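Local atomic coordinates of dihydrodipicolinate synthase (Bacillus anthracis, PDB entry 1XKY), a protein that probably catalyses the condensation of pyruvate with aspartate semialdehyde, the dihydrodipicolinate synthase step of bacterial lysine biosynthesis. Residues E66-Y71 and I97-K102; V106-V111 and T137-M142; P121-M126 and I151-V156; A132-T137 and I165-A170. All coordinates share one frame; numbering follows the deposited sequence.

Contact 1: E66-Y71 and I97-K102; sequences EKVALY and IDLTKK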
loop_
_atom_site.group_PDB
_atom_site.type_symbol
_atom_site.label_atom_id
_atom_site.label_comp_id
_atom_site.label_asym_id
_atom_site.label_seq_id
_atom_site.Cartn_x
_atom_site.Cartn_y
_atom_site.Cartn_z
ATOM N N GLU A 66 35.219 0.358 12.457
ATOM C CA GLU A 66 34.392 0.488 13.666
ATOM C C GLU A 66 33.592 -0.781 13.966
ATOM O O GLU A 66 33.544 -1.247 15.114
ATOM C CB GLU A 66 33.452 1.691 13.535
ATOM C CG GLU A 66 34.157 3.017 13.758
ATOM C CD GLU A 66 33.265 4.224 13.547
ATOM O OE1 GLU A 66 32.438 4.225 12.609
ATOM O OE2 GLU A 66 33.419 5.189 14.319
ATOM N N LYS A 67 32.982 -1.342 12.924
ATOM C CA LYS A 67 32.217 -2.569 13.053
ATOM C C LYS A 67 33.079 -3.683 13.644
ATOM O O LYS A 67 32.695 -4.293 14.626
ATOM C CB LYS A 67 31.623 -2.990 11.705
ATOM C CG LYS A 67 30.511 -2.079 11.218
ATOM C CD LYS A 67 30.043 -2.479 9.828
ATOM C CE LYS A 67 28.950 -1.562 9.346
ATOM N NZ LYS A 67 28.656 -1.740 7.913
ATOM N N VAL A 68 34.250 -3.913 13.053
ATOM C CA VAL A 68 35.148 -4.997 13.471
ATOM C C VAL A 68 35.656 -4.789 14.906
ATOM O O VAL A 68 35.709 -5.736 15.679
ATOM C CB VAL A 68 36.352 -5.169 12.488
ATOM C CG1 VAL A 68 37.367 -6.198 13.028
ATOM C CG2 VAL A 68 35.862 -5.566 11.086
ATOM N N ALA A 69 36.013 -3.557 15.259
ATOM C CA ALA A 69 36.389 -3.234 16.644
ATOM C C ALA A 69 35.236 -3.516 17.618
ATOM O O ALA A 69 35.440 -4.067 18.709
ATOM C CB ALA A 69 36.827 -1.783 16.751
ATOM N N LEU A 70 34.029 -3.128 17.207
ATOM C CA LEU A 70 32.824 -3.363 17.991
ATOM C C LEU A 70 32.540 -4.852 18.172
ATOM O O LEU A 70 32.223 -5.288 19.287
ATOM C CB LEU A 70 31.614 -2.664 17.344
ATOM C CG LEU A 70 30.287 -2.736 18.110
ATOM C CD1 LEU A 70 30.399 -2.057 19.466
ATOM C CD2 LEU A 70 29.157 -2.112 17.283
ATOM N N TYR A 71 32.643 -5.628 17.087
ATOM C CA TYR A 71 32.456 -7.081 17.172
ATOM C C TYR A 71 33.453 -7.677 18.166
ATOM O O TYR A 71 33.085 -8.478 19.034
ATOM C CB TYR A 71 32.670 -7.793 15.825
ATOM C CG TYR A 71 31.830 -7.332 14.652
ATOM C CD1 TYR A 71 30.558 -6.769 14.824
ATOM C CD2 TYR A 71 32.304 -7.491 13.351
ATOM C CE1 TYR A 71 29.806 -6.347 13.720
ATOM C CE2 TYR A 71 31.558 -7.087 12.250
ATOM C CZ TYR A 71 30.314 -6.517 12.434
ATOM O OH TYR A 71 29.594 -6.111 11.319
ATOM N N ILE A 97 30.949 -10.400 1.871
ATOM C CA ILE A 97 31.932 -11.475 2.057
ATOM C C ILE A 97 33.160 -10.974 2.840
ATOM O O ILE A 97 33.586 -11.607 3.802
ATOM C CB ILE A 97 32.349 -12.098 0.698
ATOM C CG1 ILE A 97 31.197 -12.957 0.151
ATOM C CG2 ILE A 97 33.634 -12.922 0.839
ATOM C CD1 ILE A 97 31.316 -13.328 -1.316
ATOM N N ASP A 98 33.715 -9.834 2.444
ATOM C CA ASP A 98 34.857 -9.273 3.162
ATOM C C ASP A 98 34.560 -9.094 4.654
ATOM O O ASP A 98 35.309 -9.577 5.500
ATOM C CB ASP A 98 35.281 -7.933 2.574
ATOM C CG ASP A 98 36.587 -7.434 3.165
ATOM O OD1 ASP A 98 37.634 -8.075 2.926
ATOM O OD2 ASP A 98 36.564 -6.410 3.888
ATOM N N LEU A 99 33.475 -8.391 4.973
ATOM C CA LEU A 99 33.151 -8.100 6.376
ATOM C C LEU A 99 32.823 -9.379 7.151
ATOM O O LEU A 99 33.108 -9.488 8.342
ATOM C CB LEU A 99 31.997 -7.097 6.472
ATOM C CG LEU A 99 31.634 -6.556 7.856
ATOM C CD1 LEU A 99 32.836 -5.878 8.531
ATOM C CD2 LEU A 99 30.485 -5.597 7.739
ATOM N N THR A 100 32.236 -10.351 6.464
ATOM C CA THR A 100 31.904 -11.633 7.075
ATOM C C THR A 100 33.183 -12.366 7.503
ATOM O O THR A 100 33.234 -12.920 8.609
ATOM C CB THR A 100 31.013 -12.476 6.140
ATOM O OG1 THR A 100 29.744 -11.814 5.976
ATOM C CG2 THR A 100 30.774 -13.868 6.693
ATOM N N LYS A 101 34.209 -12.328 6.648
ATOM C CA LYS A 101 35.532 -12.887 6.971
ATOM C C LYS A 101 36.117 -12.206 8.192
ATOM O O LYS A 101 36.596 -12.865 9.098
ATOM C CB LYS A 101 36.530 -12.712 5.818
ATOM C CG LYS A 101 36.117 -13.290 4.471
ATOM C CD LYS A 101 36.462 -14.753 4.308
ATOM C CE LYS A 101 36.071 -15.262 2.925
ATOM N NZ LYS A 101 36.771 -14.537 1.828
ATOM N N LYS A 102 36.090 -10.876 8.193
ATOM C CA LYS A 102 36.626 -10.100 9.299
ATOM C C LYS A 102 35.915 -10.398 10.623
ATOM O O LYS A 102 36.570 -10.584 11.648
ATOM C CB LYS A 102 36.592 -8.603 8.975
ATOM C CG LYS A 102 37.655 -8.181 7.969
ATOM C CD LYS A 102 37.267 -6.915 7.242
ATOM C CE LYS A 102 38.460 -6.220 6.619
ATOM N NZ LYS A 102 39.326 -7.175 5.866
#
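Leu99 meets Tyr71 and Val68 because its CG stands anti to the backbone N (chi1 -173°), which carries the branch point out from helix 97-102 and over to helix 66-71. On the other side, Val68 holds CG1 anti to its backbone N (chi1 173°), leaving CG2 as the methyl that works across the gap. That CG2 lies 4.0 Å from Leu99 CD1, the two side chains sliding past each other in opposite directions, and it also sits 3.8 Å from Lys102 CB. The second leucine methyl, CD2, is shared: the Tyr71 hydroxyl OH approaches it at 3.7 Å, and Lys67 CD, on an extended chain, comes to 3.8 Å. Leu99 CD1 meets the tyrosine ring obliquely at CE2, 4.1 Å away. Lys102 lends only the base of its side chain, since the chain then turns off and brings NZ to Asp98 OD2 at 3.5 Å, a salt bridge within its own helix. The short axes approach to 10.6 Å and run nearly parallel, at 28°, as neighbouring outer helices of a TIM barrel do. Behind the contact, Tyr71 packs on Val52 of strand 49-52. No hydrogen bond or salt bridge links the two segments; they are joined here by dispersion between methyls, aliphatic lysine carbons and a tyrosine, with the lysine charges carried past the apolar centre.

Contact 2: V106-V111 and T137-M142; sequences VGVDAV and TPLPVM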
loop_
_atom_site.group_PDB
_atom_site.type_symbol
_atom_site.label_atom_id
_atom_site.label_comp_id
_atom_site.label_asym_id
_atom_site.label_seq_id
_atom_site.Cartn_x
_atom_site.Cartn_y
_atom_site.Cartn_z
ATOM N N VAL A 106 37.490 -12.352 14.234
ATOM C CA VAL A 106 37.475 -11.857 15.621
ATOM C C VAL A 106 36.574 -12.654 16.565
ATOM O O VAL A 106 36.346 -12.229 17.697
ATOM C CB VAL A 106 37.142 -10.335 15.716
ATOM C CG1 VAL A 106 38.090 -9.531 14.850
ATOM C CG2 VAL A 106 35.680 -10.046 15.361
ATOM N N GLY A 107 36.057 -13.790 16.106
ATOM C CA GLY A 107 35.439 -14.772 16.994
ATOM C C GLY A 107 33.952 -14.660 17.278
ATOM O O GLY A 107 33.472 -15.198 18.285
ATOM N N VAL A 108 33.204 -13.986 16.405
ATOM C CA VAL A 108 31.744 -13.962 16.559
ATOM C C VAL A 108 31.213 -15.386 16.324
ATOM O O VAL A 108 31.910 -16.240 15.773
ATOM C CB VAL A 108 31.042 -12.952 15.608
ATOM C CG1 VAL A 108 31.596 -11.547 15.805
ATOM C CG2 VAL A 108 31.143 -13.387 14.136
ATOM N N ASP A 109 29.985 -15.644 16.753
ATOM C CA ASP A 109 29.420 -16.990 16.690
ATOM C C ASP A 109 28.547 -17.235 15.460
ATOM O O ASP A 109 28.291 -18.384 15.094
ATOM C CB ASP A 109 28.628 -17.257 17.965
ATOM C CG ASP A 109 29.491 -17.140 19.203
ATOM O OD1 ASP A 109 29.336 -16.151 19.949
ATOM O OD2 ASP A 109 30.360 -18.023 19.402
ATOM N N ALA A 110 28.090 -16.150 14.841
ATOM C CA ALA A 110 27.216 -16.210 13.690
ATOM C C ALA A 110 27.183 -14.849 13.029
ATOM O O ALA A 110 27.670 -13.855 13.595
ATOM C CB ALA A 110 25.806 -16.606 14.120
ATOM N N VAL A 111 26.589 -14.790 11.839
ATOM C CA VAL A 111 26.385 -13.516 11.170
ATOM C C VAL A 111 24.924 -13.346 10.748
ATOM O O VAL A 111 24.231 -14.328 10.474
ATOM C CB VAL A 111 27.346 -13.321 9.963
ATOM C CG1 VAL A 111 28.788 -13.291 10.430
ATOM C CG2 VAL A 111 27.136 -14.398 8.904
ATOM N N THR A 137 31.994 -18.500 4.766
ATOM C CA THR A 137 32.231 -18.619 6.207
ATOM C C THR A 137 31.771 -19.967 6.749
ATOM O O THR A 137 30.764 -20.507 6.297
ATOM C CB THR A 137 31.528 -17.475 7.009
ATOM O OG1 THR A 137 31.957 -17.507 8.373
ATOM C CG2 THR A 137 30.008 -17.592 6.959
ATOM N N PRO A 138 32.506 -20.514 7.732
ATOM C CA PRO A 138 32.039 -21.716 8.415
ATOM C C PRO A 138 30.956 -21.421 9.455
ATOM O O PRO A 138 30.311 -22.341 9.964
ATOM C CB PRO A 138 33.308 -22.226 9.098
ATOM C CG PRO A 138 34.072 -20.990 9.386
ATOM C CD PRO A 138 33.818 -20.073 8.245
ATOM N N LEU A 139 30.753 -20.143 9.752
ATOM C CA LEU A 139 29.811 -19.731 10.789
ATOM C C LEU A 139 28.359 -19.901 10.374
ATOM O O LEU A 139 28.030 -19.804 9.191
ATOM C CB LEU A 139 30.047 -18.267 11.167
ATOM C CG LEU A 139 31.325 -17.947 11.946
ATOM C CD1 LEU A 139 31.301 -16.486 12.348
ATOM C CD2 LEU A 139 31.462 -18.835 13.162
ATOM N N PRO A 140 27.479 -20.159 11.361
ATOM C CA PRO A 140 26.046 -20.124 11.130
ATOM C C PRO A 140 25.566 -18.756 10.627
ATOM O O PRO A 140 26.130 -17.703 10.998
ATOM C CB PRO A 140 25.453 -20.423 12.512
ATOM C CG PRO A 140 26.530 -21.082 13.263
ATOM C CD PRO A 140 27.798 -20.516 12.755
ATOM N N VAL A 141 24.529 -18.788 9.792
ATOM C CA VAL A 141 23.964 -17.595 9.176
ATOM C C VAL A 141 22.470 -17.465 9.506
ATOM O O VAL A 141 21.701 -18.433 9.379
ATOM C CB VAL A 141 24.145 -17.630 7.636
ATOM C CG1 VAL A 141 23.369 -16.497 6.961
ATOM C CG2 VAL A 141 25.611 -17.573 7.273
ATOM N N MET A 142 22.077 -16.263 9.924
ATOM C CA MET A 142 20.682 -15.891 10.105
ATOM C C MET A 142 20.338 -14.863 9.029
ATOM O O MET A 142 21.003 -13.833 8.895
ATOM C CB MET A 142 20.437 -15.306 11.501
ATOM C CG MET A 142 18.985 -14.873 11.772
ATOM S SD MET A 142 18.680 -14.192 13.434
ATOM C CE MET A 142 18.675 -15.673 14.423
#
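Val111 and Leu139 bury the most surface here, with Pro140 next, and they stand where two neighbouring parallel strands of the barrel begin. Val111 is gripped through its backbone on both sides of the residue. Its N donates to Pro140 O at 3.1 Å, and its O accepts from Met142 N at 2.9 Å, an almost straight bond at 176°, so the valine straddles Val141 in the usual parallel pattern. Val141 CA adds a CH...O contact to the same Val111 O. The paired valines put their side chains on one face of the sheet, where chi1 of -63° sets Val111 CG1 anti to the carbonyl carbon and leaves CG2 between the backbone N and that carbon, 3.9 Å from Val141 CG2. Leu139 comes in ahead of the strand. Its CD1 settles 3.6 Å from Val108 CG2, the two side chains crossing at about a right angle, and CD2 lies against the carbonyl oxygens of Val108 and Asp109. Pro140 brings CD to 3.2 Å from Asp109 O and CB to 4.2 Å from Ala110 CB. Segment 137-142 opens with an ST turn, Thr137 OG1 accepting from Leu139 N. Around the pair, the beta-alpha-beta unit is completed by helix 123-135; Leu139 packs on Thr104 of helix 93-105, Val108 on Val75 of helix 64-78, and Val141 on Ile168 of strand 168-173.

Contact 3: P121-M126 and I151-V156; sequences PSQEGM and IVQISV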
loop_
_atom_site.group_PDB
_atom_site.type_symbol
_atom_site.label_atom_id
_atom_site.label_comp_id
_atom_site.label_asym_id
_atom_site.label_seq_id
_atom_site.Cartn_x
_atom_site.Cartn_y
_atom_site.Cartn_z
ATOM N N PRO A 121 17.046 -6.190 -5.411
ATOM C CA PRO A 121 17.360 -7.413 -6.144
ATOM C C PRO A 121 16.167 -8.358 -6.319
ATOM O O PRO A 121 15.179 -8.264 -5.595
ATOM C CB PRO A 121 18.428 -8.075 -5.265
ATOM C CG PRO A 121 18.113 -7.615 -3.898
ATOM C CD PRO A 121 17.681 -6.177 -4.079
ATOM N N SER A 122 16.296 -9.284 -7.265
ATOM C CA SER A 122 15.278 -10.295 -7.515
ATOM C C SER A 122 15.398 -11.404 -6.483
ATOM O O SER A 122 16.345 -11.428 -5.700
ATOM C CB SER A 122 15.485 -10.904 -8.895
ATOM O OG SER A 122 16.679 -11.657 -8.907
ATOM N N GLN A 123 14.462 -12.352 -6.519
ATOM C CA GLN A 123 14.550 -13.534 -5.646
ATOM C C GLN A 123 15.812 -14.334 -5.919
ATOM O O GLN A 123 16.514 -14.721 -4.985
ATOM C CB GLN A 123 13.310 -14.429 -5.785
ATOM C CG GLN A 123 12.039 -13.788 -5.268
ATOM C CD GLN A 123 12.182 -13.281 -3.848
ATOM O OE1 GLN A 123 12.621 -14.014 -2.951
ATOM N NE2 GLN A 123 11.839 -12.012 -3.638
ATOM N N GLU A 124 16.112 -14.567 -7.198
ATOM C CA GLU A 124 17.298 -15.338 -7.575
ATOM C C GLU A 124 18.581 -14.553 -7.276
ATOM O O GLU A 124 19.584 -15.148 -6.899
ATOM C CB GLU A 124 17.223 -15.767 -9.044
ATOM C CG GLU A 124 18.418 -16.575 -9.576
ATOM C CD GLU A 124 18.604 -17.932 -8.927
ATOM O OE1 GLU A 124 17.679 -18.433 -8.256
ATOM O OE2 GLU A 124 19.690 -18.513 -9.099
ATOM N N GLY A 125 18.543 -13.228 -7.433
ATOM C CA GLY A 125 19.675 -12.372 -7.044
ATOM C C GLY A 125 20.005 -12.539 -5.570
ATOM O O GLY A 125 21.166 -12.767 -5.194
ATOM N N MET A 126 18.969 -12.469 -4.740
ATOM C CA MET A 126 19.127 -12.628 -3.307
ATOM C C MET A 126 19.584 -14.034 -2.952
ATOM O O MET A 126 20.424 -14.208 -2.079
ATOM C CB MET A 126 17.831 -12.285 -2.574
ATOM C CG MET A 126 17.585 -10.797 -2.516
ATOM S SD MET A 126 16.256 -10.371 -1.392
ATOM C CE MET A 126 14.827 -10.616 -2.441
ATOM N N ILE A 151 12.442 -2.861 1.134
ATOM C CA ILE A 151 11.391 -2.894 0.099
ATOM C C ILE A 151 11.069 -4.317 -0.368
ATOM O O ILE A 151 9.929 -4.775 -0.261
ATOM C CB ILE A 151 11.729 -1.970 -1.112
ATOM C CG1 ILE A 151 12.060 -0.557 -0.582
ATOM C CG2 ILE A 151 10.607 -2.018 -2.168
ATOM C CD1 ILE A 151 11.365 0.560 -1.224
ATOM N N VAL A 152 12.081 -5.006 -0.884
ATOM C CA VAL A 152 11.921 -6.387 -1.324
ATOM C C VAL A 152 11.648 -7.314 -0.143
ATOM O O VAL A 152 12.038 -7.024 0.988
ATOM C CB VAL A 152 13.167 -6.886 -2.079
ATOM C CG1 VAL A 152 13.368 -6.090 -3.359
ATOM C CG2 VAL A 152 14.398 -6.801 -1.191
ATOM N N GLN A 153 10.979 -8.429 -0.416
ATOM C CA GLN A 153 10.906 -9.531 0.538
ATOM C C GLN A 153 11.703 -10.736 0.050
ATOM O O GLN A 153 11.778 -10.999 -1.151
ATOM C CB GLN A 153 9.450 -9.929 0.784
ATOM C CG GLN A 153 8.565 -9.845 -0.449
ATOM C CD GLN A 153 8.510 -11.152 -1.215
ATOM O OE1 GLN A 153 8.164 -12.192 -0.655
ATOM N NE2 GLN A 153 8.850 -11.103 -2.499
ATOM N N ILE A 154 12.300 -11.464 0.988
ATOM C CA ILE A 154 12.682 -12.851 0.754
ATOM C C ILE A 154 11.465 -13.769 0.775
ATOM O O ILE A 154 10.927 -14.080 1.838
ATOM C CB ILE A 154 13.711 -13.312 1.803
ATOM C CG1 ILE A 154 14.638 -12.156 2.184
ATOM C CG2 ILE A 154 14.512 -14.494 1.279
ATOM C CD1 ILE A 154 15.763 -12.556 3.112
ATOM N N SER A 155 11.035 -14.202 -0.407
ATOM C CA SER A 155 9.871 -15.071 -0.527
ATOM C C SER A 155 10.043 -16.341 0.298
ATOM O O SER A 155 11.164 -16.748 0.602
ATOM C CB SER A 155 9.617 -15.427 -1.994
ATOM O OG SER A 155 10.499 -16.447 -2.430
ATOM N N VAL A 156 8.925 -16.964 0.658
ATOM C CA VAL A 156 8.952 -18.236 1.374
ATOM C C VAL A 156 9.826 -19.247 0.629
ATOM O O VAL A 156 10.679 -19.892 1.230
ATOM C CB VAL A 156 7.520 -18.812 1.576
ATOM C CG1 VAL A 156 7.580 -20.254 2.095
ATOM C CG2 VAL A 156 6.697 -17.912 2.517
#
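The start of helix 123-135 is tied to the loop between helices 147-150 and 156-163 by the amide of Gln123, which meets the backbone of Gln153 and Ser155 with both of its ends. Gln123 NE2 donates to Gln153 O at 2.7 Å, nearly straight (169°), and the acceptor lies close to the amide plane. Gln123 OE1 accepts from Ser155 N at 3.0 Å, with the donor tilted 43° out of the carbonyl plane. This two-ended grip fixes the rotation of the amide and tells its oxygen from its nitrogen; the chain reaches it by folding at chi2 (-53°). Ser155 is the N-cap residue of helix 156-163, and Thr158 hydrogen-bonds to both Gln123 OE1 and Ser155 OG, so the glutamine amide is built into the start of that helix. At the start of its own helix, Ser122 is the N-cap residue, and its OG accepts from Gly125 N at 2.8 Å. Both helices belong to the outer layer of the TIM barrel. Beside the polar grip, Met126 and Val152 meet tip to tip, SD to CG2 at 4.0 Å, while Met126 CE lies 3.3 Å from Gln153 O. Val152 CG1 turns instead to Pro121 O, 3.6 Å away. A second subunit flanks the site, where Pro258 of that subunit packs on Ser122 and Gly148 of that subunit on Ile151.

Contact 4: A132-T137 and I165-A170; sequences AIAEST and IENIVA. With K (potassium ion), chain F.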
loop_
_atom_site.group_PDB
_atom_site.type_symbol
_atom_site.label_atom_id
_atom_site.label_comp_id
_atom_site.label_asym_id
_atom_site.label_seq_id
_atom_site.Cartn_x
_atom_site.Cartn_y
_atom_site.Cartn_z
ATOM N N ALA A 132 26.429 -17.088 -1.684
ATOM C CA ALA A 132 27.841 -16.718 -1.801
ATOM C C ALA A 132 28.468 -16.277 -0.473
ATOM O O ALA A 132 29.617 -16.616 -0.182
ATOM C CB ALA A 132 28.016 -15.621 -2.846
ATOM N N ILE A 133 27.725 -15.508 0.323
ATOM C CA ILE A 133 28.230 -15.047 1.621
ATOM C C ILE A 133 28.346 -16.240 2.565
ATOM O O ILE A 133 29.382 -16.427 3.203
ATOM C CB ILE A 133 27.346 -13.936 2.249
ATOM C CG1 ILE A 133 27.257 -12.724 1.322
ATOM C CG2 ILE A 133 27.897 -13.504 3.635
ATOM C CD1 ILE A 133 26.032 -11.869 1.573
ATOM N N ALA A 134 27.299 -17.059 2.620
ATOM C CA ALA A 134 27.279 -18.248 3.484
ATOM C C ALA A 134 28.441 -19.203 3.172
ATOM O O ALA A 134 29.075 -19.732 4.084
ATOM C CB ALA A 134 25.946 -18.973 3.353
ATOM N N GLU A 135 28.702 -19.409 1.879
ATOM C CA GLU A 135 29.825 -20.239 1.406
ATOM C C GLU A 135 31.194 -19.748 1.866
ATOM O O GLU A 135 32.145 -20.520 1.939
ATOM C CB GLU A 135 29.836 -20.296 -0.123
ATOM C CG GLU A 135 28.923 -21.346 -0.687
ATOM C CD GLU A 135 28.828 -21.328 -2.200
ATOM O OE1 GLU A 135 29.362 -20.390 -2.839
ATOM O OE2 GLU A 135 28.202 -22.264 -2.749
ATOM N N SER A 136 31.287 -18.454 2.145
ATOM C CA SER A 136 32.542 -17.815 2.479
ATOM C C SER A 136 32.911 -17.975 3.955
ATOM O O SER A 136 34.010 -17.614 4.352
ATOM C CB SER A 136 32.464 -16.327 2.109
ATOM O OG SER A 136 31.796 -15.583 3.108
ATOM N N THR A 137 31.994 -18.500 4.766
ATOM C CA THR A 137 32.231 -18.619 6.207
ATOM C C THR A 137 31.771 -19.967 6.749
ATOM O O THR A 137 30.764 -20.507 6.297
ATOM C CB THR A 137 31.528 -17.475 7.009
ATOM O OG1 THR A 137 31.957 -17.507 8.373
ATOM C CG2 THR A 137 30.008 -17.592 6.959
ATOM N N ILE A 165 20.939 -24.881 2.613
ATOM C CA ILE A 165 22.374 -24.685 2.708
ATOM C C ILE A 165 22.769 -24.897 4.163
ATOM O O ILE A 165 22.139 -24.339 5.068
ATOM C CB ILE A 165 22.785 -23.305 2.204
ATOM C CG1 ILE A 165 22.454 -23.207 0.703
ATOM C CG2 ILE A 165 24.267 -23.053 2.473
ATOM C CD1 ILE A 165 22.480 -21.822 0.157
ATOM N N GLU A 166 23.799 -25.717 4.370
ATOM C CA GLU A 166 24.148 -26.258 5.684
ATOM C C GLU A 166 24.200 -25.199 6.792
ATOM O O GLU A 166 23.576 -25.374 7.836
ATOM C CB GLU A 166 25.480 -27.014 5.605
ATOM C CG GLU A 166 25.954 -27.569 6.928
ATOM C CD GLU A 166 27.183 -28.451 6.796
ATOM O OE1 GLU A 166 27.260 -29.451 7.542
ATOM O OE2 GLU A 166 28.068 -28.152 5.955
ATOM N N ASN A 167 24.916 -24.104 6.565
ATOM C CA ASN A 167 25.126 -23.109 7.633
ATOM C C ASN A 167 24.107 -21.954 7.687
ATOM O O ASN A 167 24.278 -21.027 8.476
ATOM C CB ASN A 167 26.563 -22.567 7.597
ATOM C CG ASN A 167 26.884 -21.823 6.321
ATOM O OD1 ASN A 167 26.346 -22.132 5.259
ATOM N ND2 ASN A 167 27.776 -20.841 6.419
ATOM N N ILE A 168 23.061 -22.000 6.863
ATOM C CA ILE A 168 21.955 -21.036 6.975
ATOM C C ILE A 168 20.881 -21.674 7.861
ATOM O O ILE A 168 20.139 -22.568 7.422
ATOM C CB ILE A 168 21.385 -20.599 5.600
ATOM C CG1 ILE A 168 22.510 -20.045 4.716
ATOM C CG2 ILE A 168 20.288 -19.543 5.809
ATOM C CD1 ILE A 168 22.083 -19.525 3.353
ATOM N N VAL A 169 20.824 -21.217 9.111
ATOM C CA VAL A 169 20.135 -21.935 10.187
ATOM C C VAL A 169 18.894 -21.243 10.759
ATOM O O VAL A 169 18.133 -21.859 11.518
ATOM C CB VAL A 169 21.117 -22.266 11.351
ATOM C CG1 VAL A 169 22.288 -23.089 10.848
ATOM C CG2 VAL A 169 21.627 -20.992 12.069
ATOM N N ALA A 170 18.679 -19.980 10.401
ATOM C CA ALA A 170 17.577 -19.211 10.976
ATOM C C ALA A 170 17.239 -17.984 10.140
ATOM O O ALA A 170 18.008 -17.591 9.261
ATOM C CB ALA A 170 17.910 -18.795 12.408
HETATM K K K F . 20.468 -25.247 7.097
HETATM O O HOH W 1 19.026 -25.398 9.639
HETATM O O HOH W 2 20.842 -27.801 6.588
#
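Asn167 reaches from the turn before strand 168-173 to the C-terminal part of helix 123-135, meeting Ala134 and Thr137 at the outer layer of the TIM barrel. The turn is a type I beta turn, closed by Ile168 N to Ile165 O. From CB, the side chain places CG between the backbone N and the carbonyl carbon (chi1 63°), 3.8 Å from Ala134 O. At the tip, OD1 lies against Ala134 CB at 3.7 Å. The other tip atom, ND2, donates to Ala134 O at 2.9 Å with an angle of 159°; the acceptor is close to the asparagine's amide plane, but ND2 stands 35° out of the plane of the carbonyl. Thr137 N bonds to that oxygen from the opposite face, so Ala134 O takes two donors, one on each face of its plane. ND2 also bonds to Leu139 O, which ties the turn to the approach to strand 141-145. Ala134 CB is covered further by Ile168 CG1 at 3.8 Å, and more loosely by Ile165 CG2. Ile165 O, Glu166 O and Ile168 O of the turn bind a potassium ion, with Ser163 O from outside the segments; Glu166 O is the farthest of the three, 3.2 Å from the potassium. Two waters also bind the ion, and the ligand closest among the protein atoms of the turn is Ile168 O, 2.7 Å from the potassium.

Overall arrangement
From the N terminus, contact 1 comes first, closing the loop from helix 64-78 through strand 84-87 to helix 93-105 before any other contact opens. Contact 2 then opens at the entry to strand 110-114 and closes at strand 141-145. Contact 3 opens inside that span, at the start of helix 123-135, and closes beyond it, so the two cross; contact 4, from the far end of that helix to strand 168-173, crosses both. Contacts 2 and 4 share Thr137 and meet in the sheet, where Val141 pairs with Asn167 and Val169. Contact 1 packs against both, through Thr100 on Thr137, whereas contact 3 touches none of the others, its nearest atoms being about 7 Å from those of contact 4.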